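Local coordinates for protein Syntaxin1 (Monosiga brevicollis, PDB 2XHE) that probably acts as a SNAP receptor of the syntaxin family, binding partner SNARE proteins in membrane fusion, at residues R49-I53 and D107-I111; N56-I60 and L100-I104; E81-R85 and E211-R215. All coordinates share one frame; numbering follows the deposited sequence.

Interaction 1 (R49-I53 and D107-I111)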
ATOM      1  N   ARG B  49       6.228  18.022 -25.528  1.00 82.86           N
ATOM      2  CA  ARG B  49       6.043  16.635 -25.927  1.00 87.08           C
ATOM      3  C   ARG B  49       5.099  15.919 -24.968  1.00 94.90           C
ATOM      4  O   ARG B  49       4.237  15.149 -25.399  1.00 99.26           O
ATOM      5  CB  ARG B  49       7.363  15.858 -25.975  1.00 93.42           C
ATOM      6  CG  ARG B  49       8.596  16.636 -26.373  1.00 96.19           C
ATOM      7  CD  ARG B  49       9.686  15.663 -26.800  1.00 92.10           C
ATOM      8  NE  ARG B  49       9.440  15.205 -28.159  1.00 94.40           N
ATOM      9  CZ  ARG B  49      10.002  15.764 -29.226  1.00106.31           C
ATOM     10  NH1 ARG B  49      10.854  16.769 -29.056  1.00104.43           N
ATOM     11  NH2 ARG B  49       9.730  15.319 -30.453  1.00106.04           N
ATOM     12  N   VAL B  50       5.256  16.143 -23.667  1.00 83.73           N
ATOM     13  CA  VAL B  50       4.414  15.388 -22.749  1.00 85.25           C
ATOM     14  C   VAL B  50       2.960  15.875 -22.750  1.00 76.61           C
ATOM     15  O   VAL B  50       2.033  15.062 -22.650  1.00 66.11           O
ATOM     16  CB  VAL B  50       5.044  15.154 -21.332  1.00102.94           C
ATOM     17  CG1 VAL B  50       6.387  14.437 -21.469  1.00 96.09           C
ATOM     18  CG2 VAL B  50       5.210  16.427 -20.555  1.00 45.47           C
ATOM     19  N   LYS B  51       2.758  17.184 -22.910  1.00 78.43           N
ATOM     20  CA  LYS B  51       1.425  17.700 -23.230  1.00 73.42           C
ATOM     21  C   LYS B  51       0.899  16.981 -24.478  1.00 80.48           C
ATOM     22  O   LYS B  51      -0.202  16.424 -24.460  1.00 78.12           O
ATOM     23  CB  LYS B  51       1.454  19.206 -23.477  1.00 65.07           C
ATOM     24  CG  LYS B  51       0.468  20.002 -22.626  1.00 71.97           C
ATOM     25  CD  LYS B  51      -0.941  19.466 -22.751  1.00 80.07           C
ATOM     26  CE  LYS B  51      -1.837  20.075 -21.687  1.00 90.52           C
ATOM     27  NZ  LYS B  51      -3.279  19.988 -22.065  1.00102.35           N
ATOM     28  N   ARG B  52       1.695  16.986 -25.550  1.00 75.03           N
ATOM     29  CA  ARG B  52       1.337  16.283 -26.780  1.00 68.20           C
ATOM     30  C   ARG B  52       0.952  14.830 -26.513  1.00 75.77           C
ATOM     31  O   ARG B  52      -0.104  14.385 -26.981  1.00 71.08           O
ATOM     32  CB  ARG B  52       2.472  16.344 -27.814  1.00 83.05           C
ATOM     33  CG  ARG B  52       2.012  16.677 -29.243  1.00 91.98           C
ATOM     34  CD  ARG B  52       2.855  16.008 -30.331  1.00 91.48           C
ATOM     35  NE  ARG B  52       4.295  16.028 -30.071  1.00 94.68           N
ATOM     36  CZ  ARG B  52       5.025  17.131 -29.933  1.00105.05           C
ATOM     37  NH1 ARG B  52       6.331  17.036 -29.704  1.00102.30           N
ATOM     38  NH2 ARG B  52       4.453  18.331 -30.012  1.00105.91           N
ATOM     39  N   ILE B  53       1.810  14.101 -25.777  1.00 65.72           N
ATOM     40  CA  ILE B  53       1.573  12.690 -25.451  1.00 66.81           C
ATOM     41  C   ILE B  53       0.295  12.524 -24.622  1.00 73.21           C
ATOM     42  O   ILE B  53      -0.578  11.723 -24.976  1.00 72.07           O
ATOM     43  CB  ILE B  53       2.793  12.022 -24.720  1.00 76.51           C
ATOM     44  CG1 ILE B  53       4.055  12.091 -25.579  1.00 76.11           C
ATOM     45  CG2 ILE B  53       2.516  10.553 -24.366  1.00 54.70           C
ATOM     46  CD1 ILE B  53       5.309  11.996 -24.788  1.00 63.37           C
ATOM     47  N   ASP B 107       7.766  10.330 -29.794  1.00 87.17           N
ATOM     48  CA  ASP B 107       8.019  11.324 -28.761  1.00 91.06           C
ATOM     49  C   ASP B 107       8.631  10.632 -27.544  1.00 91.47           C
ATOM     50  O   ASP B 107       9.562  11.157 -26.939  1.00 95.83           O
ATOM     51  CB  ASP B 107       6.744  12.099 -28.376  1.00 94.55           C
ATOM     52  CG  ASP B 107       6.362  13.178 -29.396  1.00100.45           C
ATOM     53  OD1 ASP B 107       7.249  13.691 -30.115  1.00103.35           O
ATOM     54  OD2 ASP B 107       5.161  13.522 -29.469  1.00 98.32           O
ATOM     55  N   LEU B 108       8.121   9.450 -27.189  1.00 84.19           N
ATOM     56  CA  LEU B 108       8.709   8.682 -26.086  1.00 84.42           C
ATOM     57  C   LEU B 108      10.172   8.327 -26.372  1.00 95.04           C
ATOM     58  O   LEU B 108      11.057   8.694 -25.599  1.00 98.00           O
ATOM     59  CB  LEU B 108       7.901   7.419 -25.776  1.00 77.03           C
ATOM     60  CG  LEU B 108       6.569   7.659 -25.069  1.00 74.76           C
ATOM     61  CD1 LEU B 108       5.818   6.354 -24.838  1.00 67.09           C
ATOM     62  CD2 LEU B 108       6.763   8.442 -23.770  1.00 65.24           C
ATOM     63  N   LYS B 109      10.422   7.628 -27.482  1.00 94.07           N
ATOM     64  CA  LYS B 109      11.789   7.275 -27.864  1.00 86.55           C
ATOM     65  C   LYS B 109      12.707   8.483 -27.834  1.00 85.38           C
ATOM     66  O   LYS B 109      13.822   8.408 -27.325  1.00 87.11           O
ATOM     67  CB  LYS B 109      11.843   6.584 -29.230  1.00 91.93           C
ATOM     68  CG  LYS B 109      11.638   5.074 -29.142  1.00110.52           C
ATOM     69  CD  LYS B 109      11.617   4.405 -30.507  1.00123.01           C
ATOM     70  CE  LYS B 109      11.251   2.927 -30.383  1.00127.69           C
ATOM     71  NZ  LYS B 109      11.111   2.266 -31.714  1.00129.61           N
ATOM     72  N   GLN B 110      12.232   9.604 -28.367  1.00 88.00           N
ATOM     73  CA  GLN B 110      13.026  10.824 -28.379  1.00 89.46           C
ATOM     74  C   GLN B 110      13.438  11.208 -26.950  1.00 90.00           C
ATOM     75  O   GLN B 110      14.586  11.593 -26.713  1.00 88.57           O
ATOM     76  CB  GLN B 110      12.269  11.959 -29.087  1.00105.62           C
ATOM     77  CG  GLN B 110      12.965  13.333 -29.067  1.00118.94           C
ATOM     78  CD  GLN B 110      14.422  13.282 -29.520  1.00124.08           C
ATOM     79  OE1 GLN B 110      14.822  12.399 -30.289  1.00124.90           O
ATOM     80  NE2 GLN B 110      15.223  14.237 -29.039  1.00114.76           N
ATOM     81  N   ILE B 111      12.514  11.079 -25.998  1.00 90.23           N
ATOM     82  CA  ILE B 111      12.799  11.451 -24.612  1.00 89.77           C
ATOM     83  C   ILE B 111      13.752  10.451 -23.963  1.00 92.10           C
ATOM     84  O   ILE B 111      14.580  10.824 -23.128  1.00 83.77           O
ATOM     85  CB  ILE B 111      11.518  11.584 -23.754  1.00 85.02           C
ATOM     86  CG1 ILE B 111      10.506  12.507 -24.434  1.00 82.37           C
ATOM     87  CG2 ILE B 111      11.861  12.122 -22.374  1.00 87.69           C
ATOM     88  CD1 ILE B 111       9.248  12.773 -23.610  1.00 76.11           C
TER

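Interaction 2 (N56-I60 and L100-I104)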
ATOM      1  N   ASN B  56      -2.596  13.245 -27.037  1.00 82.32           N
ATOM      2  CA  ASN B  56      -2.781  12.158 -27.988  1.00 79.03           C
ATOM      3  C   ASN B  56      -3.407  10.940 -27.322  1.00 92.19           C
ATOM      4  O   ASN B  56      -4.332  10.337 -27.883  1.00100.02           O
ATOM      5  CB  ASN B  56      -1.454  11.758 -28.630  1.00 86.10           C
ATOM      6  CG  ASN B  56      -0.939  12.788 -29.605  1.00 91.96           C
ATOM      7  OD1 ASN B  56      -1.604  13.782 -29.885  1.00 99.81           O
ATOM      8  ND2 ASN B  56       0.253  12.552 -30.139  1.00 91.63           N
ATOM      9  N   ILE B  57      -2.892  10.572 -26.141  1.00 85.88           N
ATOM     10  CA  ILE B  57      -3.415   9.432 -25.383  1.00 81.21           C
ATOM     11  C   ILE B  57      -4.920   9.586 -25.141  1.00 79.01           C
ATOM     12  O   ILE B  57      -5.698   8.687 -25.469  1.00 75.83           O
ATOM     13  CB  ILE B  57      -2.666   9.215 -24.034  1.00 81.02           C
ATOM     14  CG1 ILE B  57      -1.299   8.580 -24.256  1.00 75.95           C
ATOM     15  CG2 ILE B  57      -3.449   8.306 -23.092  1.00 72.00           C
ATOM     16  CD1 ILE B  57      -0.485   8.509 -22.986  1.00 72.95           C
ATOM     17  N   GLU B  58      -5.330  10.726 -24.581  1.00 77.50           N
ATOM     18  CA  GLU B  58      -6.758  11.023 -24.415  1.00 88.40           C
ATOM     19  C   GLU B  58      -7.535  10.909 -25.740  1.00 95.22           C
ATOM     20  O   GLU B  58      -8.613  10.317 -25.786  1.00 95.82           O
ATOM     21  CB  GLU B  58      -6.974  12.403 -23.784  1.00 92.64           C
ATOM     22  CG  GLU B  58      -6.428  12.553 -22.372  1.00116.25           C
ATOM     23  CD  GLU B  58      -6.818  13.883 -21.728  1.00141.31           C
ATOM     24  OE1 GLU B  58      -7.743  14.554 -22.240  1.00144.43           O
ATOM     25  OE2 GLU B  58      -6.200  14.255 -20.705  1.00152.80           O
ATOM     26  N   ASP B  59      -6.986  11.475 -26.815  1.00 95.48           N
ATOM     27  CA  ASP B  59      -7.588  11.340 -28.138  1.00 90.94           C
ATOM     28  C   ASP B  59      -7.796   9.869 -28.480  1.00 87.98           C
ATOM     29  O   ASP B  59      -8.920   9.446 -28.763  1.00 77.50           O
ATOM     30  CB  ASP B  59      -6.725  12.014 -29.208  1.00100.41           C
ATOM     31  CG  ASP B  59      -6.870  13.537 -29.211  1.00120.53           C
ATOM     32  OD1 ASP B  59      -7.833  14.052 -28.595  1.00122.92           O
ATOM     33  OD2 ASP B  59      -6.018  14.218 -29.832  1.00123.34           O
ATOM     34  N   ILE B  60      -6.713   9.093 -28.443  1.00 83.18           N
ATOM     35  CA  ILE B  60      -6.797   7.659 -28.693  1.00 81.64           C
ATOM     36  C   ILE B  60      -7.872   6.991 -27.824  1.00 89.12           C
ATOM     37  O   ILE B  60      -8.642   6.165 -28.312  1.00 83.61           O
ATOM     38  CB  ILE B  60      -5.445   6.956 -28.477  1.00 83.82           C
ATOM     39  CG1 ILE B  60      -4.378   7.541 -29.399  1.00 86.01           C
ATOM     40  CG2 ILE B  60      -5.570   5.458 -28.710  1.00 77.13           C
ATOM     41  CD1 ILE B  60      -3.122   6.683 -29.473  1.00 79.06           C
ATOM     42  N   LEU B 100      -1.604   8.689 -34.385  1.00 77.97           N
ATOM     43  CA  LEU B 100      -1.443   9.188 -33.026  1.00 78.99           C
ATOM     44  C   LEU B 100      -0.527   8.275 -32.213  1.00 87.96           C
ATOM     45  O   LEU B 100       0.323   8.743 -31.454  1.00 91.04           O
ATOM     46  CB  LEU B 100      -2.800   9.310 -32.343  1.00 76.45           C
ATOM     47  CG  LEU B 100      -3.577  10.576 -32.707  1.00 85.89           C
ATOM     48  CD1 LEU B 100      -4.954  10.589 -32.076  1.00 57.66           C
ATOM     49  CD2 LEU B 100      -2.782  11.766 -32.256  1.00 89.04           C
ATOM     50  N   GLY B 101      -0.709   6.970 -32.382  1.00 85.67           N
ATOM     51  CA  GLY B 101       0.160   5.985 -31.770  1.00 86.17           C
ATOM     52  C   GLY B 101       1.630   6.179 -32.112  1.00 85.26           C
ATOM     53  O   GLY B 101       2.470   6.265 -31.218  1.00 87.45           O
ATOM     54  N   ASN B 102       1.944   6.249 -33.401  1.00 82.33           N
ATOM     55  CA  ASN B 102       3.328   6.395 -33.838  1.00 82.76           C
ATOM     56  C   ASN B 102       3.990   7.678 -33.355  1.00 78.77           C
ATOM     57  O   ASN B 102       5.191   7.697 -33.082  1.00 76.49           O
ATOM     58  CB  ASN B 102       3.439   6.261 -35.358  1.00 92.23           C
ATOM     59  CG  ASN B 102       3.178   4.843 -35.829  1.00107.50           C
ATOM     60  OD1 ASN B 102       2.318   4.608 -36.679  1.00113.28           O
ATOM     61  ND2 ASN B 102       3.906   3.883 -35.259  1.00107.58           N
ATOM     62  N   LYS B 103       3.217   8.752 -33.246  1.00 83.14           N
ATOM     63  CA  LYS B 103       3.775   9.999 -32.754  1.00 88.41           C
ATOM     64  C   LYS B 103       4.155   9.812 -31.291  1.00 85.71           C
ATOM     65  O   LYS B 103       5.269  10.132 -30.887  1.00 85.30           O
ATOM     66  CB  LYS B 103       2.784  11.157 -32.921  1.00 91.88           C
ATOM     67  CG  LYS B 103       3.379  12.422 -33.574  1.00 92.74           C
ATOM     68  CD  LYS B 103       4.391  13.122 -32.683  1.00 97.53           C
ATOM     69  CE  LYS B 103       5.616  13.588 -33.470  1.00106.13           C
ATOM     70  NZ  LYS B 103       5.320  14.688 -34.428  1.00116.34           N
ATOM     71  N   ILE B 104       3.219   9.281 -30.510  1.00 79.16           N
ATOM     72  CA  ILE B 104       3.456   8.997 -29.097  1.00 79.43           C
ATOM     73  C   ILE B 104       4.708   8.149 -28.931  1.00 77.68           C
ATOM     74  O   ILE B 104       5.539   8.411 -28.056  1.00 71.17           O
ATOM     75  CB  ILE B 104       2.269   8.245 -28.455  1.00 74.96           C
ATOM     76  CG1 ILE B 104       1.146   9.220 -28.097  1.00 73.33           C
ATOM     77  CG2 ILE B 104       2.719   7.521 -27.212  1.00 72.20           C
ATOM     78  CD1 ILE B 104      -0.226   8.578 -28.024  1.00 68.57           C
TER

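Interaction 3 (E81-R85 and E211-R215)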
ATOM      1  N   GLU B  81     -25.513  -1.667 -47.739  1.00202.79           N
ATOM      2  CA  GLU B  81     -26.028  -0.306 -47.680  1.00204.67           C
ATOM      3  C   GLU B  81     -25.191   0.528 -46.721  1.00200.30           C
ATOM      4  O   GLU B  81     -24.708   1.607 -47.069  1.00196.96           O
ATOM      5  CB  GLU B  81     -27.489  -0.305 -47.220  1.00206.78           C
ATOM      6  CG  GLU B  81     -28.472  -0.844 -48.245  1.00206.57           C
ATOM      7  CD  GLU B  81     -28.611   0.067 -49.446  1.00208.08           C
ATOM      8  OE1 GLU B  81     -29.351  -0.293 -50.386  1.00209.07           O
ATOM      9  OE2 GLU B  81     -27.981   1.146 -49.450  1.00208.41           O
ATOM     10  N   ASP B  82     -25.016   0.004 -45.512  1.00199.42           N
ATOM     11  CA  ASP B  82     -24.312   0.713 -44.451  1.00196.80           C
ATOM     12  C   ASP B  82     -22.909   0.150 -44.191  1.00196.63           C
ATOM     13  O   ASP B  82     -22.064   0.838 -43.623  1.00199.92           O
ATOM     14  CB  ASP B  82     -25.140   0.704 -43.156  1.00189.62           C
ATOM     15  CG  ASP B  82     -26.530   1.306 -43.337  1.00182.55           C
ATOM     16  OD1 ASP B  82     -27.019   1.973 -42.400  1.00177.74           O
ATOM     17  OD2 ASP B  82     -27.134   1.113 -44.413  1.00180.57           O
ATOM     18  N   ARG B  83     -22.663  -1.093 -44.602  1.00191.53           N
ATOM     19  CA  ARG B  83     -21.353  -1.716 -44.409  1.00187.53           C
ATOM     20  C   ARG B  83     -20.218  -0.847 -44.945  1.00188.59           C
ATOM     21  O   ARG B  83     -19.223  -0.619 -44.256  1.00193.56           O
ATOM     22  CB  ARG B  83     -21.286  -3.090 -45.078  1.00187.36           C
ATOM     23  CG  ARG B  83     -21.812  -4.249 -44.247  1.00187.79           C
ATOM     24  CD  ARG B  83     -21.319  -5.575 -44.821  1.00190.71           C
ATOM     25  NE  ARG B  83     -21.348  -5.584 -46.285  1.00195.75           N
ATOM     26  CZ  ARG B  83     -20.305  -5.299 -47.061  1.00196.62           C
ATOM     27  NH1 ARG B  83     -19.135  -4.983 -46.519  1.00193.58           N
ATOM     28  NH2 ARG B  83     -20.430  -5.330 -48.383  1.00198.30           N
ATOM     29  N   ASP B  84     -20.364  -0.380 -46.181  1.00183.24           N
ATOM     30  CA  ASP B  84     -19.359   0.481 -46.787  1.00181.12           C
ATOM     31  C   ASP B  84     -19.311   1.830 -46.074  1.00174.84           C
ATOM     32  O   ASP B  84     -18.256   2.459 -45.992  1.00173.70           O
ATOM     33  CB  ASP B  84     -19.636   0.677 -48.281  1.00187.95           C
ATOM     34  CG  ASP B  84     -19.362  -0.575 -49.099  1.00189.90           C
ATOM     35  OD1 ASP B  84     -18.668  -1.483 -48.590  1.00188.90           O
ATOM     36  OD2 ASP B  84     -19.838  -0.644 -50.255  1.00189.38           O
ATOM     37  N   ARG B  85     -20.458   2.266 -45.560  1.00171.44           N
ATOM     38  CA  ARG B  85     -20.550   3.534 -44.836  1.00170.58           C
ATOM     39  C   ARG B  85     -19.787   3.471 -43.511  1.00164.09           C
ATOM     40  O   ARG B  85     -19.228   4.467 -43.052  1.00163.05           O
ATOM     41  CB  ARG B  85     -22.019   3.911 -44.587  1.00173.97           C
ATOM     42  CG  ARG B  85     -22.818   4.297 -45.840  1.00179.38           C
ATOM     43  CD  ARG B  85     -22.755   5.803 -46.127  1.00186.24           C
ATOM     44  NE  ARG B  85     -23.500   6.181 -47.332  1.00190.50           N
ATOM     45  CZ  ARG B  85     -23.553   7.414 -47.837  1.00189.15           C
ATOM     46  NH1 ARG B  85     -22.905   8.412 -47.248  1.00185.70           N
ATOM     47  NH2 ARG B  85     -24.258   7.653 -48.937  1.00188.29           N
ATOM     48  N   GLU B 211     -21.257 -10.476 -49.791  1.00179.90           N
ATOM     49  CA  GLU B 211     -20.716  -9.623 -48.728  1.00179.68           C
ATOM     50  C   GLU B 211     -19.794 -10.417 -47.815  1.00178.55           C
ATOM     51  O   GLU B 211     -19.114  -9.860 -46.948  1.00172.28           O
ATOM     52  CB  GLU B 211     -21.844  -9.020 -47.887  1.00179.87           C
ATOM     53  CG  GLU B 211     -22.551 -10.036 -46.996  1.00179.76           C
ATOM     54  CD  GLU B 211     -23.320  -9.390 -45.858  1.00182.17           C
ATOM     55  OE1 GLU B 211     -23.158  -8.170 -45.645  1.00183.16           O
ATOM     56  OE2 GLU B 211     -24.081 -10.107 -45.173  1.00182.36           O
ATOM     57  N   ILE B 212     -19.794 -11.730 -48.003  1.00180.64           N
ATOM     58  CA  ILE B 212     -18.920 -12.613 -47.255  1.00178.46           C
ATOM     59  C   ILE B 212     -17.515 -12.538 -47.844  1.00178.00           C
ATOM     60  O   ILE B 212     -16.588 -13.181 -47.358  1.00173.23           O
ATOM     61  CB  ILE B 212     -19.433 -14.060 -47.310  1.00179.94           C
ATOM     62  CG1 ILE B 212     -18.713 -14.921 -46.275  1.00183.37           C
ATOM     63  CG2 ILE B 212     -19.277 -14.627 -48.715  1.00180.17           C
ATOM     64  CD1 ILE B 212     -18.799 -14.366 -44.870  1.00189.84           C
ATOM     65  N   ARG B 213     -17.372 -11.740 -48.898  1.00181.92           N
ATOM     66  CA  ARG B 213     -16.090 -11.552 -49.568  1.00181.98           C
ATOM     67  C   ARG B 213     -15.351 -10.368 -48.956  1.00178.76           C
ATOM     68  O   ARG B 213     -14.119 -10.336 -48.929  1.00173.32           O
ATOM     69  CB  ARG B 213     -16.314 -11.323 -51.066  1.00187.71           C
ATOM     70  CG  ARG B 213     -15.051 -11.288 -51.916  1.00189.90           C
ATOM     71  CD  ARG B 213     -15.395 -11.368 -53.398  1.00190.83           C
ATOM     72  NE  ARG B 213     -16.255 -12.515 -53.682  1.00188.27           N
ATOM     73  CZ  ARG B 213     -17.581 -12.453 -53.772  1.00186.84           C
ATOM     74  NH1 ARG B 213     -18.206 -11.292 -53.614  1.00188.01           N
ATOM     75  NH2 ARG B 213     -18.282 -13.551 -54.023  1.00181.94           N
ATOM     76  N   ASP B 214     -16.115  -9.399 -48.460  1.00183.15           N
ATOM     77  CA  ASP B 214     -15.547  -8.198 -47.856  1.00187.54           C
ATOM     78  C   ASP B 214     -15.118  -8.426 -46.409  1.00185.73           C
ATOM     79  O   ASP B 214     -14.161  -7.811 -45.939  1.00190.23           O
ATOM     80  CB  ASP B 214     -16.536  -7.028 -47.930  1.00191.89           C
ATOM     81  CG  ASP B 214     -16.707  -6.492 -49.339  1.00191.60           C
ATOM     82  OD1 ASP B 214     -16.381  -7.221 -50.303  1.00189.19           O
ATOM     83  OD2 ASP B 214     -17.170  -5.339 -49.481  1.00193.63           O
ATOM     84  N   ARG B 215     -15.825  -9.304 -45.701  1.00176.92           N
ATOM     85  CA  ARG B 215     -15.474  -9.600 -44.315  1.00167.64           C
ATOM     86  C   ARG B 215     -14.058 -10.154 -44.203  1.00161.14           C
ATOM     87  O   ARG B 215     -13.415  -9.999 -43.169  1.00166.00           O
ATOM     88  CB  ARG B 215     -16.487 -10.545 -43.658  1.00164.61           C
ATOM     89  CG  ARG B 215     -17.809  -9.877 -43.314  1.00167.49           C
ATOM     90  CD  ARG B 215     -17.582  -8.595 -42.525  1.00173.97           C
ATOM     91  NE  ARG B 215     -18.710  -7.670 -42.619  1.00182.22           N
ATOM     92  CZ  ARG B 215     -19.657  -7.535 -41.694  1.00185.45           C
ATOM     93  NH1 ARG B 215     -19.624  -8.269 -40.590  1.00183.11           N
ATOM     94  NH2 ARG B 215     -20.640  -6.663 -41.873  1.00190.17           N
TER

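Interaction 1 (R49-I53 and D107-I111)
Asp107 draws in two arginines, Arg49 and Arg52, which sit one helical turn apart on the facing helix, and the three residues form a salt-bridge network. The two carboxylate oxygens are divided between them. Arg52 NE gives its hydrogen to Asp107 OD2 at 2.7 Å in a fairly straight bond (161°), with the oxygen close to the guanidinium plane and approached on its syn side, but tilted out of the carboxylate plane. On the other oxygen, Arg49 NH2 reaches Asp107 OD1 at 3.0 Å, nearly along the C-O axis, and Arg49 NE and Arg52 NH1 add weak bonds to the same atom. Arg49 gets there by a bend at chi3 (79°), which brings its guanidinium across Asp107 with the two planes 73° apart. That guanidinium is layered between neighbours: Gln110 CG lies over the centre of one face, 3.8 Å above it, while Arg52 NH1 is over the opposite face, toward the rim.

Beneath the charges the contact becomes apolar. Ile53 CD1 touches the CB of Asp107 at 3.9 Å and meets Leu108 CD2 at 4.0 Å, and Val50 CG1 packs crosswise on Ile111 CD1 at 3.9 Å. Helix 131-171 covers this inner side, with Leu143 against Val50 and His140 and Ser144 against Leu108. The antiparallel pair belongs to the three-helix Habc bundle characteristic of syntaxins. With two guanidinium groups around one buried carboxylate, Asp107 is likely to stay ionised, although Arg49 also has Asp45 as a weak, distant second partner.

Interaction 2 (N56-I60 and L100-I104)
Asn56 and Leu100 bring the two helices closest within this contact, their CA atoms 6.0 Å apart. The segments run antiparallel, at 153° between their directions and 9.9 Å between axes, as neighbouring helices of the syntaxin Habc three-helix bundle. Side chains of the two helices interleave by van der Waals packing.

Leu100 straddles the facing helix: its CD1 rests on the CB of Asp59 at 3.7 Å, whereas CD2 lies against the amide of Asn56. Nearer its own backbone, Leu100 CB packs on Ile60 CG1, the two side chains sliding past each other in opposite directions. Across this contact the Asn56 amide meets only carbon, with Lys103 CB beside its ND2 at 4.0 Å, while the amino end of Lys103 leads away.

Deeper in, Ile104 is the apolar hub. With CG1 beside its backbone N (chi1 -80°), it extends CD1 into the space between Asn56, Ile57 and Ile60. Ile104 crosses Ile57 at about a right angle, Ile57 CG1 to Ile104 CD1 at 3.9 Å. Ile60 CD1 also rests against the backbone N of Gly101. Helix 131-171 seals the inner face, Val150 packing on both Ile57 and Ile60 and Phe147 on Ile104. Ile60 and Ile104 themselves meet tip to tip, CD1 to CD1 at 3.8 Å.

Interaction 3 (E81-R85 and E211-R215)
Arg83 carries this contact with a guanidinium that faces two carboxylates of segment 211-215. Arg83 NE makes a salt bridge with Glu211 OE1 at 3.2 Å, while Arg83 NH2 at the other end of the group makes a longer one with Asp214 OD2 at 3.4 Å, a weak hydrogen bond with an N-H...O angle of 150°. The Asp214 oxygen lies at the guanidinium edge, near its plane, but the carboxylate itself is turned almost perpendicular, 83° from it. Glu211 instead lies across Arg83, its CA over one face of the guanidinium and its chain, extended beyond CG, bringing OE1 toward NE from above the plane, an ionic contact. A bend at chi3 (-40°) turns the Arg83 group between these two acids.

The contact joins the start of the second Habc helix, 80-116, to the region leading into helix 214-237 of the SNARE-homology part, consistent with the folded-back, closed arrangement known for syntaxins. A methionine in place of Arg83 would probably leave Glu211 and Asp214 without their shared positive partner, weakening the tie between these two parts.

Arg215 approaches from the side, its NH2 at 3.2 Å from the CD of Arg83, with that methylene at the edge of its own guanidinium. The same NH2 is hydrogen-bonded to the backbone oxygen of Ser74, and the Arg215 side chain also rests on Tyr165 and Val169 of helix 131-171.

Overall arrangement
Interactions 1 and 2 are successive layers of one antiparallel helix pair, 44-72 with 80-116; their centres are 10 Å apart and they touch, Ile53 packing on Ile104 and Arg52 on Lys103. Along the chain interaction 2 is nested inside interaction 1, as expected of a helical hairpin. Interaction 3 uses the beginning of helix 80-116, with its centre 29 Å from that of interaction 2 and 38 Å from that of interaction 1, and its order crosses theirs: 81-85 falls inside the hairpin and 211-215 far beyond it. The first two join two of the three Habc helices, while the third links the SNARE-homology region to the far end of helix 80-116, consistent with a closed arrangement.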